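Local coordinates for protein cellulase (Clostridium cellulovorans, PDB 6UI3) that is a broad-specificity endoglucanase that hydrolyses internal beta-1,4 bonds of cellulose and probably xylan, as the family 5 glycoside hydrolase domain of a larger dockerin-bearing protein, at residues 177-181 with 212-217. Residues are numbered along the deposited sequence.
Sequences VPVIR and PNDPNV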
loop_
_atom_site.group_PDB
_atom_site.type_symbol
_atom_site.label_atom_id
_atom_site.label_comp_id
_atom_site.label_asym_id
_atom_site.label_seq_id
_atom_site.Cartn_x
_atom_site.Cartn_y
_atom_site.Cartn_z
ATOM N N VAL A 177 9.983 -13.387 -0.726
ATOM C CA VAL A 177 10.979 -12.634 0.046
ATOM C C VAL A 177 12.400 -13.118 -0.260
ATOM O O VAL A 177 13.233 -12.268 -0.641
ATOM C CB VAL A 177 10.604 -12.607 1.535
ATOM C CG1 VAL A 177 11.772 -12.102 2.404
ATOM C CG2 VAL A 177 9.347 -11.754 1.739
ATOM N N PRO A 178 12.724 -14.407 -0.171
ATOM C CA PRO A 178 14.101 -14.814 -0.502
ATOM C C PRO A 178 14.442 -14.632 -1.971
ATOM O O PRO A 178 15.614 -14.423 -2.295
ATOM C CB PRO A 178 14.196 -16.278 -0.038
ATOM C CG PRO A 178 12.842 -16.670 0.374
ATOM C CD PRO A 178 11.986 -15.471 0.541
ATOM N N VAL A 179 13.467 -14.733 -2.877
ATOM C CA VAL A 179 13.729 -14.446 -4.288
ATOM C C VAL A 179 14.261 -13.026 -4.447
ATOM O O VAL A 179 15.256 -12.782 -5.133
ATOM C CB VAL A 179 12.461 -14.678 -5.132
ATOM C CG1 VAL A 179 12.565 -13.949 -6.468
ATOM C CG2 VAL A 179 12.233 -16.162 -5.340
ATOM N N ILE A 180 13.615 -12.063 -3.789
ATOM C CA ILE A 180 14.084 -10.678 -3.827
ATOM C C ILE A 180 15.478 -10.563 -3.213
ATOM O O ILE A 180 16.376 -9.936 -3.794
ATOM C CB ILE A 180 13.071 -9.748 -3.135
ATOM C CG1 ILE A 180 11.763 -9.680 -3.940
ATOM C CG2 ILE A 180 13.659 -8.343 -2.927
ATOM C CD1 ILE A 180 10.577 -9.137 -3.187
ATOM N N ARG A 181 15.694 -11.173 -2.043
ATOM C CA ARG A 181 16.987 -11.040 -1.366
ATOM C C ARG A 181 18.125 -11.548 -2.248
ATOM O O ARG A 181 19.212 -10.960 -2.283
ATOM C CB ARG A 181 17.005 -11.823 -0.044
ATOM C CG ARG A 181 16.006 -11.415 1.022
ATOM C CD ARG A 181 16.296 -10.055 1.519
ATOM N NE ARG A 181 15.337 -9.631 2.536
ATOM C CZ ARG A 181 14.943 -8.380 2.697
ATOM N NH1 ARG A 181 15.415 -7.428 1.908
ATOM N NH2 ARG A 181 14.062 -8.085 3.641
ATOM N N PRO A 212 7.188 -14.414 6.980
ATOM C CA PRO A 212 8.392 -15.150 6.581
ATOM C C PRO A 212 9.524 -15.002 7.584
ATOM O O PRO A 212 9.637 -13.989 8.287
ATOM C CB PRO A 212 8.757 -14.520 5.233
ATOM C CG PRO A 212 7.451 -14.095 4.662
ATOM C CD PRO A 212 6.658 -13.593 5.872
ATOM N N ASN A 213 10.389 -16.017 7.608
ATOM C CA ASN A 213 11.586 -16.019 8.446
ATOM C C ASN A 213 12.639 -15.128 7.790
ATOM O O ASN A 213 13.605 -15.586 7.169
ATOM C CB ASN A 213 12.094 -17.435 8.652
ATOM C CG ASN A 213 13.237 -17.483 9.628
ATOM O OD1 ASN A 213 13.493 -16.511 10.328
ATOM N ND2 ASN A 213 13.905 -18.618 9.712
ATOM N N ASP A 214 12.439 -13.817 7.940
ATOM C CA ASP A 214 13.296 -12.769 7.388
ATOM C C ASP A 214 13.203 -11.626 8.392
ATOM O O ASP A 214 12.083 -11.263 8.791
ATOM C CB ASP A 214 12.807 -12.322 6.009
ATOM C CG ASP A 214 13.721 -11.293 5.357
ATOM O OD1 ASP A 214 13.752 -10.116 5.805
ATOM O OD2 ASP A 214 14.421 -11.675 4.385
ATOM N N PRO A 215 14.322 -11.049 8.819
ATOM C CA PRO A 215 14.285 -10.055 9.903
ATOM C C PRO A 215 13.984 -8.636 9.447
ATOM O O PRO A 215 14.001 -7.733 10.298
ATOM C CB PRO A 215 15.713 -10.128 10.452
ATOM C CG PRO A 215 16.541 -10.416 9.209
ATOM C CD PRO A 215 15.706 -11.428 8.468
ATOM N N ASN A 216 13.742 -8.415 8.162
ATOM C CA ASN A 216 13.586 -7.082 7.588
ATOM C C ASN A 216 12.342 -6.999 6.724
ATOM O O ASN A 216 12.384 -6.601 5.559
ATOM C CB ASN A 216 14.856 -6.719 6.836
ATOM C CG ASN A 216 14.886 -5.281 6.403
ATOM O OD1 ASN A 216 14.180 -4.425 6.943
ATOM N ND2 ASN A 216 15.729 -4.996 5.421
ATOM N N VAL A 217 11.210 -7.368 7.317
ATOM C CA VAL A 217 9.909 -7.263 6.675
ATOM C C VAL A 217 8.946 -6.499 7.573
ATOM O O VAL A 217 9.100 -6.429 8.796
ATOM C CB VAL A 217 9.311 -8.643 6.297
ATOM C CG1 VAL A 217 10.176 -9.361 5.273
ATOM C CG2 VAL A 217 9.128 -9.537 7.527
#
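A bidentate arginine-aspartate salt bridge joins the C-terminal end of helix 163-182 to the loop leading into strand 217-222, at the N-terminal end of the strands of the (beta/alpha)8 barrel, the end opposite the active-site face of this fold. The Arg181 guanidinium presents its edge to the Asp214 carboxylate: NE donates to OD2 of Asp214 at 2.9 Å with an almost straight N-H...O angle of 174°, and Arg181 NH2 donates to Asp214 OD1 at 3.0 Å. That same OD1 accepts the backbone N of Asn216 at 2.9 Å, closing an Asx turn, so one carboxylate both shapes the loop and pairs with the helix. Arg181 NH2 also lies 2.9 Å from the carbonyl O of Asn216. One helical turn before Arg181, Val177 adds an apolar patch: its CG2 meets CG of Pro212 at 4.2 Å and its CG1 meets CG1 of Val217 at 4.3 Å. Val177 CG1 also lies 3.3 Å from Asp214 OD2, flanking the ion pair. Arg181 NH1 turns to the loop between helix 163-182 and strand 192-195, hydrogen-bonding the carbonyl oxygens of Asn187 and Arg190, so the guanidinium ties together the two successive loops that enter strands 192-195 and 217-222. Toward the barrel, the side chains of Val177 and Arg181 touch Ile192 of strand 192-195, while Val179 and Ile180 pack against helix 120-137.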